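Local coordinates for putative thioesterase yhdA (Lactococcus lactis subsp. lactis, PDB 3GEK), which is of unproven function but probably acts as a hotdog-fold thioesterase of the PaaI family, perhaps hydrolysing 1,4-dihydroxy-2-naphthoyl-CoA, at residues 5-10 with 37-42; 10-15 with 61-66; 31-36 with 92-97; 79-84 with 122-127. The protein carries 7 engineered substitutions. All coordinates share one frame; numbering follows the deposited sequence.

Contact 1 (5-10 with 37-42); sequences DQLNIT and SDFHAQ
Gln6 and Leu7 come at the ring of Phe39 from two directions, and much of this contact is packing around that ring. Gln6 lays its CB over one face, displaced toward the rim, as a CH-pi contact with CB 3.9 Å from the Phe39 ring centroid. Farther out, Gln6 NE2 passes 3.4 Å from Phe39 CE1, its amide plane turned 39° from the ring. Leu7 instead touches the edge: its CD1 lies in the ring plane, 3.5 Å from Phe39 CE2. Phe39 CG stands anti to its backbone N (chi1 176°), on the side facing 5-10. His40 carries Phe39 CD2 over the centre of one face of its ring.

Of the polar groups, the Gln6 amide is hydrogen-bonded to Gln6 of the second subunit, which also packs against Phe39. Within 37-42, Phe39 N donates to Ser37 OG at 3.2 Å, an ST turn that opens the short 3-10 segment 38-40.

Leu7 also packs on Ala54 and Ile58 of helix 49-68. The contact thus joins the end of the N-terminal helix to the loop leading into helix 49-68, the central helix of the hotdog fold, beside a subunit interface.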
loop_
_atom_site.group_PDB
_atom_site.type_symbol
_atom_site.label_atom_id
_atom_site.label_comp_id
_atom_site.label_asym_id
_atom_site.label_seq_id
_atom_site.Cartn_x
_atom_site.Cartn_y
_atom_site.Cartn_z
ATOM N N ASP A 5 -18.592 -12.905 -12.433
ATOM C CA ASP A 5 -19.989 -12.732 -12.820
ATOM C C ASP A 5 -20.908 -12.660 -11.604
ATOM O O ASP A 5 -21.864 -11.883 -11.589
ATOM C CB ASP A 5 -20.441 -13.854 -13.768
ATOM C CG ASP A 5 -19.622 -13.914 -15.051
ATOM O OD1 ASP A 5 -19.115 -12.865 -15.509
ATOM O OD2 ASP A 5 -19.489 -15.027 -15.608
ATOM N N GLN A 6 -20.608 -13.459 -10.582
ATOM C CA GLN A 6 -21.417 -13.479 -9.358
ATOM C C GLN A 6 -21.317 -12.179 -8.556
ATOM O O GLN A 6 -22.222 -11.845 -7.795
ATOM C CB GLN A 6 -21.063 -14.684 -8.484
ATOM C CG GLN A 6 -21.557 -16.005 -9.046
ATOM C CD GLN A 6 -21.423 -17.147 -8.062
ATOM O OE1 GLN A 6 -20.703 -18.111 -8.315
ATOM N NE2 GLN A 6 -22.113 -17.044 -6.933
ATOM N N LEU A 7 -20.223 -11.446 -8.751
ATOM C CA LEU A 7 -20.050 -10.122 -8.155
ATOM C C LEU A 7 -21.141 -9.140 -8.597
ATOM O O LEU A 7 -21.433 -8.180 -7.890
ATOM C CB LEU A 7 -18.660 -9.567 -8.483
ATOM C CG LEU A 7 -17.514 -9.510 -7.455
ATOM C CD1 LEU A 7 -17.811 -10.140 -6.089
ATOM C CD2 LEU A 7 -16.240 -10.085 -8.052
ATOM N N ASN A 8 -21.751 -9.402 -9.755
ATOM C CA ASN A 8 -22.821 -8.557 -10.298
ATOM C C ASN A 8 -22.364 -7.103 -10.492
ATOM O O ASN A 8 -22.946 -6.169 -9.934
ATOM C CB ASN A 8 -24.081 -8.643 -9.415
ATOM C CG ASN A 8 -25.356 -8.244 -10.151
ATOM O OD1 ASN A 8 -25.342 -7.919 -11.340
ATOM N ND2 ASN A 8 -26.470 -8.274 -9.435
ATOM N N ILE A 9 -21.302 -6.930 -11.274
ATOM C CA ILE A 9 -20.829 -5.603 -11.668
ATOM C C ILE A 9 -21.743 -5.059 -12.769
ATOM O O ILE A 9 -21.920 -5.699 -13.804
ATOM C CB ILE A 9 -19.353 -5.627 -12.169
ATOM C CG1 ILE A 9 -18.420 -6.363 -11.189
ATOM C CG2 ILE A 9 -18.845 -4.222 -12.488
ATOM C CD1 ILE A 9 -18.654 -6.076 -9.720
ATOM N N THR A 10 -22.326 -3.885 -12.534
ATOM C CA THR A 10 -23.272 -3.279 -13.472
ATOM C C THR A 10 -22.803 -1.894 -13.946
ATOM O O THR A 10 -21.915 -1.293 -13.347
ATOM C CB THR A 10 -24.679 -3.145 -12.843
ATOM O OG1 THR A 10 -24.929 -4.255 -11.975
ATOM C CG2 THR A 10 -25.752 -3.121 -13.913
ATOM N N SER A 37 -25.835 -8.768 -2.688
ATOM C CA SER A 37 -26.660 -9.809 -2.072
ATOM C C SER A 37 -25.844 -10.431 -0.944
ATOM O O SER A 37 -24.788 -9.906 -0.586
ATOM C CB SER A 37 -27.029 -10.883 -3.095
ATOM O OG SER A 37 -25.889 -11.643 -3.461
ATOM N N ASP A 38 -26.324 -11.553 -0.405
ATOM C CA ASP A 38 -25.620 -12.305 0.640
ATOM C C ASP A 38 -24.267 -12.826 0.168
ATOM O O ASP A 38 -23.371 -13.063 0.977
ATOM C CB ASP A 38 -26.472 -13.476 1.141
ATOM C CG ASP A 38 -26.702 -14.544 0.070
ATOM O OD1 ASP A 38 -26.232 -15.691 0.270
ATOM O OD2 ASP A 38 -27.348 -14.239 -0.962
ATOM N N PHE A 39 -24.133 -13.005 -1.145
ATOM C CA PHE A 39 -22.872 -13.394 -1.765
ATOM C C PHE A 39 -21.732 -12.498 -1.284
ATOM O O PHE A 39 -20.625 -12.976 -1.046
ATOM C CB PHE A 39 -22.990 -13.338 -3.298
ATOM C CG PHE A 39 -21.700 -13.634 -4.025
ATOM C CD1 PHE A 39 -21.280 -14.945 -4.223
ATOM C CD2 PHE A 39 -20.913 -12.602 -4.511
ATOM C CE1 PHE A 39 -20.088 -15.223 -4.895
ATOM C CE2 PHE A 39 -19.722 -12.869 -5.184
ATOM C CZ PHE A 39 -19.308 -14.185 -5.373
ATOM N N HIS A 40 -22.026 -11.209 -1.122
ATOM C CA HIS A 40 -21.018 -10.203 -0.791
ATOM C C HIS A 40 -20.823 -9.995 0.719
ATOM O O HIS A 40 -19.996 -9.182 1.132
ATOM C CB HIS A 40 -21.367 -8.861 -1.455
ATOM C CG HIS A 40 -21.789 -8.974 -2.886
ATOM N ND1 HIS A 40 -20.992 -8.562 -3.931
ATOM C CD2 HIS A 40 -22.932 -9.437 -3.446
ATOM C CE1 HIS A 40 -21.624 -8.767 -5.072
ATOM N NE2 HIS A 40 -22.800 -9.303 -4.807
ATOM N N ALA A 41 -21.571 -10.735 1.538
ATOM C CA ALA A 41 -21.598 -10.494 2.981
ATOM C C ALA A 41 -20.421 -11.103 3.737
ATOM O O ALA A 41 -19.885 -12.142 3.343
ATOM C CB ALA A 41 -22.917 -10.977 3.570
ATOM N N GLN A 42 -20.015 -10.431 4.814
ATOM C CA GLN A 42 -19.119 -11.017 5.814
ATOM C C GLN A 42 -19.919 -11.341 7.105
ATOM O O GLN A 42 -21.070 -10.900 7.239
ATOM C CB GLN A 42 -17.873 -10.136 6.041
ATOM C CG GLN A 42 -18.133 -8.687 6.433
ATOM C CD GLN A 42 -18.471 -8.543 7.903
ATOM O OE1 GLN A 42 -17.626 -8.765 8.774
ATOM N NE2 GLN A 42 -19.713 -8.183 8.188
#

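Contact 2 (10-15 with 61-66); sequences TDFQVF and GMASNA
The ring of Phe12 meets Met62, a selenomethionine, over one face and the backbone of Ala63 at its edge. Over the face stands Met62 SE, 4.4 Å from the Phe12 ring centroid and only 10° off the ring normal, a Met-aromatic contact. The terminal methyl CE sits over the same face but nearer the rim, 3.8 Å from Phe12 CD2, and makes a CH-pi contact. A bend at chi3 (74°) puts CE there, while the two side chains run past each other in opposite directions. At the edge Phe12 CZ comes 3.4 Å from Ala63 N, while Met62 CB, on the same face as CE, lies over the rim, 3.5 Å from Phe12 CZ.

This is a strand laid against the helix that the sheet of a hotdog fold wraps around: strand 12-15 crosses helix 61-66 at -46°, their axes 8.7 Å apart at closest. Strand 12-16 is itself hydrogen-bonded to strand 28-35, through Gln13 to Ser31 and Phe15 to Lys29.

Two residues on, Val14 continues the packing along the same side of the strand. Its CG1 touches Ala66 CB at 3.5 Å, and CG2 lies a looser 4.2 Å from Ala63 CB. Ala63 CB therefore has Phe12 CZ and Val14 CG2 as neighbours, and it also packs on Phe30. Ser64 faces away from the strand and is hydrogen-bonded to His107, Trp109 and Asn128.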
loop_
_atom_site.group_PDB
_atom_site.type_symbol
_atom_site.label_atom_id
_atom_site.label_comp_id
_atom_site.label_asym_id
_atom_site.label_seq_id
_atom_site.Cartn_x
_atom_site.Cartn_y
_atom_site.Cartn_z
ATOM N N THR A 10 -22.326 -3.885 -12.534
ATOM C CA THR A 10 -23.272 -3.279 -13.472
ATOM C C THR A 10 -22.803 -1.894 -13.946
ATOM O O THR A 10 -21.915 -1.293 -13.347
ATOM C CB THR A 10 -24.679 -3.145 -12.843
ATOM O OG1 THR A 10 -24.929 -4.255 -11.975
ATOM C CG2 THR A 10 -25.752 -3.121 -13.913
ATOM N N ASP A 11 -23.417 -1.405 -15.023
ATOM C CA ASP A 11 -23.242 -0.032 -15.505
ATOM C C ASP A 11 -21.773 0.356 -15.716
ATOM O O ASP A 11 -21.387 1.489 -15.429
ATOM C CB ASP A 11 -23.920 0.975 -14.551
ATOM C CG ASP A 11 -25.440 0.819 -14.483
ATOM O OD1 ASP A 11 -26.031 0.063 -15.289
ATOM O OD2 ASP A 11 -26.051 1.473 -13.610
ATOM N N PHE A 12 -20.958 -0.579 -16.204
ATOM C CA PHE A 12 -19.546 -0.288 -16.442
ATOM C C PHE A 12 -19.389 0.639 -17.643
ATOM O O PHE A 12 -19.930 0.368 -18.714
ATOM C CB PHE A 12 -18.705 -1.563 -16.629
ATOM C CG PHE A 12 -17.245 -1.288 -16.936
ATOM C CD1 PHE A 12 -16.364 -0.906 -15.924
ATOM C CD2 PHE A 12 -16.757 -1.399 -18.235
ATOM C CE1 PHE A 12 -15.020 -0.641 -16.201
ATOM C CE2 PHE A 12 -15.410 -1.136 -18.521
ATOM C CZ PHE A 12 -14.547 -0.753 -17.501
ATOM N N GLN A 13 -18.668 1.737 -17.442
ATOM C CA GLN A 13 -18.289 2.644 -18.529
ATOM C C GLN A 13 -16.952 3.315 -18.250
ATOM O O GLN A 13 -16.683 3.751 -17.130
ATOM C CB GLN A 13 -19.384 3.682 -18.832
ATOM C CG GLN A 13 -19.895 4.475 -17.634
ATOM C CD GLN A 13 -21.223 5.181 -17.904
ATOM O OE1 GLN A 13 -22.115 4.638 -18.564
ATOM N NE2 GLN A 13 -21.359 6.398 -17.383
ATOM N N VAL A 14 -16.114 3.366 -19.282
ATOM C CA VAL A 14 -14.830 4.062 -19.246
ATOM C C VAL A 14 -14.914 5.259 -20.203
ATOM O O VAL A 14 -15.479 5.147 -21.297
ATOM C CB VAL A 14 -13.659 3.101 -19.599
ATOM C CG1 VAL A 14 -13.801 2.554 -21.008
ATOM C CG2 VAL A 14 -12.308 3.777 -19.412
ATOM N N PHE A 15 -14.380 6.402 -19.779
ATOM C CA PHE A 15 -14.582 7.662 -20.510
ATOM C C PHE A 15 -13.502 8.702 -20.226
ATOM O O PHE A 15 -12.784 8.611 -19.234
ATOM C CB PHE A 15 -15.967 8.254 -20.194
ATOM C CG PHE A 15 -16.195 8.531 -18.726
ATOM C CD1 PHE A 15 -16.631 7.520 -17.871
ATOM C CD2 PHE A 15 -15.976 9.803 -18.199
ATOM C CE1 PHE A 15 -16.841 7.768 -16.517
ATOM C CE2 PHE A 15 -16.181 10.061 -16.847
ATOM C CZ PHE A 15 -16.615 9.040 -16.003
ATOM N N GLY A 61 -8.949 -3.456 -14.359
ATOM C CA GLY A 61 -8.534 -4.302 -15.473
ATOM C C GLY A 61 -9.399 -4.128 -16.709
ATOM O O GLY A 61 -8.887 -4.113 -17.828
HETATM N N MSE A 62 -10.696 -4.006 -16.506
HETATM C CA MSE A 62 -11.641 -3.780 -17.603
HETATM C C MSE A 62 -11.406 -2.415 -18.254
HETATM O O MSE A 62 -11.387 -2.305 -19.474
HETATM C CB MSE A 62 -13.086 -3.872 -17.106
HETATM C CG MSE A 62 -13.513 -5.235 -16.571
HETATM SE SE MSE A 62 -15.336 -5.194 -15.850
HETATM C CE MSE A 62 -16.286 -5.118 -17.551
ATOM N N ALA A 63 -11.227 -1.400 -17.430
ATOM C CA ALA A 63 -10.945 -0.033 -17.875
ATOM C C ALA A 63 -9.634 0.065 -18.651
ATOM O O ALA A 63 -9.593 0.672 -19.722
ATOM C CB ALA A 63 -10.932 0.923 -16.681
ATOM N N SER A 64 -8.575 -0.538 -18.108
ATOM C CA SER A 64 -7.266 -0.571 -18.765
ATOM C C SER A 64 -7.334 -1.236 -20.140
ATOM O O SER A 64 -6.802 -0.700 -21.111
ATOM C CB SER A 64 -6.232 -1.278 -17.889
ATOM O OG SER A 64 -5.755 -0.432 -16.856
ATOM N N ASN A 65 -7.997 -2.391 -20.212
ATOM C CA ASN A 65 -8.178 -3.119 -21.472
ATOM C C ASN A 65 -8.958 -2.327 -22.521
ATOM O O ASN A 65 -8.599 -2.330 -23.700
ATOM C CB ASN A 65 -8.841 -4.479 -21.228
ATOM C CG ASN A 65 -7.886 -5.497 -20.629
ATOM O OD1 ASN A 65 -6.671 -5.303 -20.623
ATOM N ND2 ASN A 65 -8.437 -6.596 -20.129
ATOM N N ALA A 66 -10.011 -1.643 -22.078
ATOM C CA ALA A 66 -10.804 -0.767 -22.942
ATOM C C ALA A 66 -9.995 0.404 -23.520
ATOM O O ALA A 66 -10.152 0.745 -24.690
ATOM C CB ALA A 66 -12.015 -0.260 -22.193
#

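Contact 3 (31-36 with 92-97); sequences SSKMIL and FVNARG. Engineered in segment 92-97: Arg96 (natural residue Cys).
Met34 and Val93 form the hydrogen-bonded pair at the heart of this antiparallel strand pairing. Met34 N donates to Val93 O at 2.9 Å, in the carbonyl plane, and Val93 N returns a bond to Met34 O at 3.2 Å. Next along, Ala95 N binds Ser32 O at 3.0 Å, with the donor well above the carbonyl plane. Ser32 OG adds a longer side-chain bond to Ala95 O at 3.3 Å; chi1 of 69° holds it between the backbone N and carbonyl carbon, where it also lies 3.5 Å from Ala95 CB. An alanine here, lacking the hydroxyl, would probably leave Ala95 O more weakly held and open a small gap beside Ala95 CB.

Packing then divides between the two faces. With Ser32 and Ala95 lie Met34 and Val93, side by side, Met34 CE 4.0 Å from Val93 CG2. On the face of Lys33, Asn94 and Phe92, the lysine chain runs alongside both neighbours: its CG is 3.5 Å from Asn94 ND2 and its CD 3.8 Å from Phe92 CE2. Lys33 NZ ends in a salt bridge to Asp11, whereas Arg96, an engineered residue, pairs with Glu118.

Leu55 of helix 49-68 packs under Met34, Val93 and Ala95, and Thr59 meets Ser32. Strand 28-35 has strands 9-10 and 12-16 on its other edge, while strand 92-102 continues the sheet to strand 106-115.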
loop_
_atom_site.group_PDB
_atom_site.type_symbol
_atom_site.label_atom_id
_atom_site.label_comp_id
_atom_site.label_asym_id
_atom_site.label_seq_id
_atom_site.Cartn_x
_atom_site.Cartn_y
_atom_site.Cartn_z
ATOM N N SER A 31 -16.581 4.333 -14.391
ATOM C CA SER A 31 -17.713 4.255 -13.481
ATOM C C SER A 31 -18.270 2.833 -13.497
ATOM O O SER A 31 -18.160 2.125 -14.504
ATOM C CB SER A 31 -18.817 5.204 -13.945
ATOM O OG SER A 31 -18.793 6.414 -13.224
ATOM N N SER A 32 -18.889 2.433 -12.387
ATOM C CA SER A 32 -19.590 1.155 -12.293
ATOM C C SER A 32 -20.369 1.051 -10.992
ATOM O O SER A 32 -20.196 1.858 -10.080
ATOM C CB SER A 32 -18.623 -0.029 -12.406
ATOM O OG SER A 32 -17.786 -0.119 -11.268
ATOM N N LYS A 33 -21.234 0.048 -10.924
ATOM C CA LYS A 33 -21.973 -0.262 -9.715
ATOM C C LYS A 33 -21.810 -1.746 -9.436
ATOM O O LYS A 33 -21.572 -2.537 -10.356
ATOM C CB LYS A 33 -23.458 0.089 -9.869
ATOM C CG LYS A 33 -23.733 1.562 -10.125
ATOM C CD LYS A 33 -25.204 1.901 -9.985
ATOM C CE LYS A 33 -25.483 3.350 -10.385
ATOM N NZ LYS A 33 -25.312 3.569 -11.852
HETATM N N MSE A 34 -21.915 -2.117 -8.167
HETATM C CA MSE A 34 -21.994 -3.518 -7.793
HETATM C C MSE A 34 -23.235 -3.747 -6.942
HETATM O O MSE A 34 -23.360 -3.185 -5.854
HETATM C CB MSE A 34 -20.734 -3.964 -7.050
HETATM C CG MSE A 34 -20.783 -5.416 -6.594
HETATM SE SE MSE A 34 -19.057 -6.047 -5.966
HETATM C CE MSE A 34 -19.022 -5.124 -4.235
ATOM N N ILE A 35 -24.137 -4.565 -7.445
ATOM C CA ILE A 35 -25.394 -4.861 -6.763
ATOM C C ILE A 35 -25.197 -5.971 -5.732
ATOM O O ILE A 35 -24.799 -7.083 -6.076
ATOM C CB ILE A 35 -26.499 -5.266 -7.757
ATOM C CG1 ILE A 35 -26.526 -4.300 -8.951
ATOM C CG2 ILE A 35 -27.857 -5.347 -7.047
ATOM C CD1 ILE A 35 -27.404 -4.771 -10.105
ATOM N N LEU A 36 -25.503 -5.660 -4.476
ATOM C CA LEU A 36 -25.186 -6.547 -3.351
ATOM C C LEU A 36 -26.279 -7.556 -3.016
ATOM O O LEU A 36 -27.473 -7.251 -3.069
ATOM C CB LEU A 36 -24.812 -5.729 -2.100
ATOM C CG LEU A 36 -23.725 -4.653 -2.284
ATOM C CD1 LEU A 36 -23.556 -3.809 -1.030
ATOM C CD2 LEU A 36 -22.404 -5.272 -2.687
ATOM N N PHE A 92 -26.554 -1.257 -3.232
ATOM C CA PHE A 92 -25.408 -1.248 -4.150
ATOM C C PHE A 92 -24.326 -0.261 -3.728
ATOM O O PHE A 92 -24.580 0.659 -2.943
ATOM C CB PHE A 92 -25.865 -0.924 -5.581
ATOM C CG PHE A 92 -26.351 0.492 -5.761
ATOM C CD1 PHE A 92 -27.685 0.822 -5.520
ATOM C CD2 PHE A 92 -25.477 1.495 -6.165
ATOM C CE1 PHE A 92 -28.136 2.128 -5.677
ATOM C CE2 PHE A 92 -25.922 2.809 -6.324
ATOM C CZ PHE A 92 -27.252 3.124 -6.086
ATOM N N VAL A 93 -23.124 -0.471 -4.261
ATOM C CA VAL A 93 -22.024 0.484 -4.153
ATOM C C VAL A 93 -21.556 0.945 -5.542
ATOM O O VAL A 93 -21.740 0.238 -6.540
ATOM C CB VAL A 93 -20.801 -0.100 -3.388
ATOM C CG1 VAL A 93 -21.137 -0.345 -1.909
ATOM C CG2 VAL A 93 -20.271 -1.368 -4.067
ATOM N N ASN A 94 -20.945 2.126 -5.588
ATOM C CA ASN A 94 -20.301 2.629 -6.792
ATOM C C ASN A 94 -18.804 2.417 -6.719
ATOM O O ASN A 94 -18.208 2.550 -5.655
ATOM C CB ASN A 94 -20.567 4.125 -6.961
ATOM C CG ASN A 94 -22.026 4.458 -6.945
ATOM O OD1 ASN A 94 -22.553 4.947 -5.942
ATOM N ND2 ASN A 94 -22.703 4.190 -8.051
ATOM N N ALA A 95 -18.203 2.066 -7.850
ATOM C CA ALA A 95 -16.752 2.072 -7.978
ATOM C C ALA A 95 -16.399 3.027 -9.108
ATOM O O ALA A 95 -16.841 2.846 -10.248
ATOM C CB ALA A 95 -16.219 0.674 -8.256
ATOM N N ARG A 96 -15.636 4.066 -8.776
ATOM C CA ARG A 96 -15.253 5.086 -9.750
ATOM C C ARG A 96 -13.745 5.206 -9.747
ATOM O O ARG A 96 -13.117 5.233 -8.679
ATOM C CB ARG A 96 -15.884 6.442 -9.419
ATOM C CG ARG A 96 -17.403 6.447 -9.438
ATOM C CD ARG A 96 -17.926 7.865 -9.356
ATOM N NE ARG A 96 -19.386 7.928 -9.383
ATOM C CZ ARG A 96 -20.164 7.905 -8.303
ATOM N NH1 ARG A 96 -19.633 7.814 -7.091
ATOM N NH2 ARG A 96 -21.481 7.976 -8.438
ATOM N N GLY A 97 -13.171 5.258 -10.942
ATOM C CA GLY A 97 -11.730 5.265 -11.101
ATOM C C GLY A 97 -11.230 6.508 -11.799
ATOM O O GLY A 97 -11.919 7.078 -12.640
#

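Contact 4 (79-84 with 122-127); sequences INANHL and SQITVV. Engineered in segment 79-84: Asn80 (natural residue Ser).
His83 ND1 and Ser122 OG share a hydrogen bond of 2.9 Å, almost straight at 176°, with the serine oxygen at the edge of the imidazole and in its plane. Either atom could be the donor. Ser122 chi1 of -57° sets OG anti to the carbonyl carbon, beside the backbone N. The far nitrogen, His83 NE2, makes a weak hydrogen bond to Glu57 of the second subunit, so both ring nitrogens have a partner, the second only weakly.

Behind this pair the backbones run antiparallel in regular register. Asn82 and Gln123 bond both ways, Asn82 N to Gln123 O at 2.9 Å; Asn80, an engineered residue, and Thr125 do likewise, Thr125 N to Asn80 O at 2.9 Å. Strand 73-83 is an edge strand of the subunit's hotdog sheet; strand 120-131 pairs with 106-115 beyond, and residues 79-82 pair antiparallel with a strand of the second subunit, so the sheet runs on into it.

The face of Ile79, Ala81 and Ile124 turns to helix 49-68, where Ile124 packs on Ala56 and Ala81 on Leu53. Ile124 branches between its neighbours, CG2 3.7 Å from Ile79 CD1 and CG1 3.6 Å from Ala81 CB. An alanine here, without CG1, CG2 and CD1, is likely to open a gap under the helix beside Ile79 CD1 and Ala81 CB. Farther along, Ile79 CG1 touches Val126 CG2 at 3.9 Å. Leu84, past the strand end, lays CD2 3.5 Å from Gln123 N.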
loop_
_atom_site.group_PDB
_atom_site.type_symbol
_atom_site.label_atom_id
_atom_site.label_comp_id
_atom_site.label_asym_id
_atom_site.label_seq_id
_atom_site.Cartn_x
_atom_site.Cartn_y
_atom_site.Cartn_z
ATOM N N ILE A 79 -2.144 -3.791 -5.449
ATOM C CA ILE A 79 -3.393 -3.265 -4.936
ATOM C C ILE A 79 -3.219 -2.845 -3.475
ATOM O O ILE A 79 -2.702 -3.610 -2.653
ATOM C CB ILE A 79 -4.581 -4.273 -5.167
ATOM C CG1 ILE A 79 -5.953 -3.606 -4.962
ATOM C CG2 ILE A 79 -4.405 -5.556 -4.349
ATOM C CD1 ILE A 79 -6.452 -3.603 -3.529
ATOM N N ASN A 80 -3.619 -1.615 -3.174
ATOM C CA ASN A 80 -3.671 -1.131 -1.798
ATOM C C ASN A 80 -5.058 -0.586 -1.496
ATOM O O ASN A 80 -5.596 0.207 -2.270
ATOM C CB ASN A 80 -2.642 -0.021 -1.559
ATOM C CG ASN A 80 -2.539 0.367 -0.092
ATOM O OD1 ASN A 80 -1.858 -0.297 0.681
ATOM N ND2 ASN A 80 -3.207 1.445 0.293
ATOM N N ALA A 81 -5.623 -1.000 -0.366
ATOM C CA ALA A 81 -6.946 -0.546 0.030
ATOM C C ALA A 81 -6.997 -0.102 1.478
ATOM O O ALA A 81 -6.355 -0.690 2.346
ATOM C CB ALA A 81 -7.982 -1.627 -0.221
ATOM N N ASN A 82 -7.768 0.951 1.715
ATOM C CA ASN A 82 -8.106 1.392 3.052
ATOM C C ASN A 82 -9.624 1.372 3.156
ATOM O O ASN A 82 -10.302 2.033 2.370
ATOM C CB ASN A 82 -7.563 2.798 3.306
ATOM C CG ASN A 82 -6.053 2.824 3.433
ATOM O OD1 ASN A 82 -5.500 2.426 4.460
ATOM N ND2 ASN A 82 -5.374 3.289 2.385
ATOM N N HIS A 83 -10.145 0.582 4.093
ATOM C CA HIS A 83 -11.581 0.504 4.345
ATOM C C HIS A 83 -11.940 1.548 5.385
ATOM O O HIS A 83 -11.562 1.423 6.552
ATOM C CB HIS A 83 -11.984 -0.894 4.828
ATOM C CG HIS A 83 -11.639 -1.993 3.870
ATOM N ND1 HIS A 83 -12.098 -2.020 2.570
ATOM C CD2 HIS A 83 -10.894 -3.111 4.029
ATOM C CE1 HIS A 83 -11.638 -3.099 1.965
ATOM N NE2 HIS A 83 -10.905 -3.779 2.829
ATOM N N LEU A 84 -12.656 2.582 4.947
ATOM C CA LEU A 84 -12.938 3.757 5.778
ATOM C C LEU A 84 -14.218 3.648 6.601
ATOM O O LEU A 84 -14.225 3.957 7.792
ATOM C CB LEU A 84 -13.001 5.028 4.918
ATOM C CG LEU A 84 -11.747 5.590 4.226
ATOM C CD1 LEU A 84 -10.439 5.069 4.824
ATOM C CD2 LEU A 84 -11.801 5.311 2.752
ATOM N N SER A 122 -14.507 2.680 0.757
ATOM C CA SER A 122 -13.127 2.231 0.609
ATOM C C SER A 122 -12.393 3.038 -0.455
ATOM O O SER A 122 -12.946 3.346 -1.506
ATOM C CB SER A 122 -13.078 0.741 0.252
ATOM O OG SER A 122 -13.755 -0.039 1.227
ATOM N N GLN A 123 -11.150 3.395 -0.158
ATOM C CA GLN A 123 -10.258 4.039 -1.116
ATOM C C GLN A 123 -9.227 2.995 -1.538
ATOM O O GLN A 123 -8.614 2.337 -0.693
ATOM C CB GLN A 123 -9.575 5.241 -0.467
ATOM C CG GLN A 123 -8.441 5.855 -1.288
ATOM C CD GLN A 123 -8.879 7.042 -2.130
ATOM O OE1 GLN A 123 -10.047 7.442 -2.118
ATOM N NE2 GLN A 123 -7.931 7.626 -2.853
ATOM N N ILE A 124 -9.051 2.831 -2.845
ATOM C CA ILE A 124 -8.241 1.743 -3.381
ATOM C C ILE A 124 -7.394 2.236 -4.548
ATOM O O ILE A 124 -7.883 2.968 -5.421
ATOM C CB ILE A 124 -9.129 0.551 -3.838
ATOM C CG1 ILE A 124 -10.002 0.054 -2.675
ATOM C CG2 ILE A 124 -8.274 -0.575 -4.445
ATOM C CD1 ILE A 124 -10.812 -1.194 -2.958
ATOM N N THR A 125 -6.119 1.855 -4.536
ATOM C CA THR A 125 -5.224 2.105 -5.660
ATOM C C THR A 125 -4.833 0.775 -6.293
ATOM O O THR A 125 -4.452 -0.166 -5.590
ATOM C CB THR A 125 -3.958 2.886 -5.228
ATOM O OG1 THR A 125 -4.348 4.152 -4.685
ATOM C CG2 THR A 125 -3.044 3.141 -6.425
ATOM N N VAL A 126 -4.957 0.699 -7.613
ATOM C CA VAL A 126 -4.588 -0.500 -8.359
ATOM C C VAL A 126 -3.519 -0.172 -9.390
ATOM O O VAL A 126 -3.678 0.763 -10.189
ATOM C CB VAL A 126 -5.815 -1.133 -9.092
ATOM C CG1 VAL A 126 -5.389 -2.350 -9.892
ATOM C CG2 VAL A 126 -6.915 -1.503 -8.104
ATOM N N VAL A 127 -2.433 -0.939 -9.368
ATOM C CA VAL A 127 -1.432 -0.878 -10.421
ATOM C C VAL A 127 -1.608 -2.100 -11.327
ATOM O O VAL A 127 -1.567 -3.235 -10.853
ATOM C CB VAL A 127 0.019 -0.846 -9.860
ATOM C CG1 VAL A 127 1.028 -0.721 -10.984
ATOM C CG2 VAL A 127 0.188 0.280 -8.847
#

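How the contacts relate
All four contacts reach one antiparallel sheet and, directly or through neighbours, helix 49-68. Contacts 1 and 3 touch, their centres about 11 Å apart: Thr10 N lies 2.7 Å from Lys33 O and Asn8 O 3.2 Å from Ile35 N, both probable hydrogen bonds. Contact 2 joins contact 3 through Gln13 O and Ser31 N, 2.8 Å apart, and shares Thr10 with contact 1. Contact 4 stands apart, on the opposite side of the chain's centre from contact 2 and about 7 Å from contact 3 between nearest atoms. Contacts 1 and 4 both meet the second subunit, although their centres are about 19 Å apart.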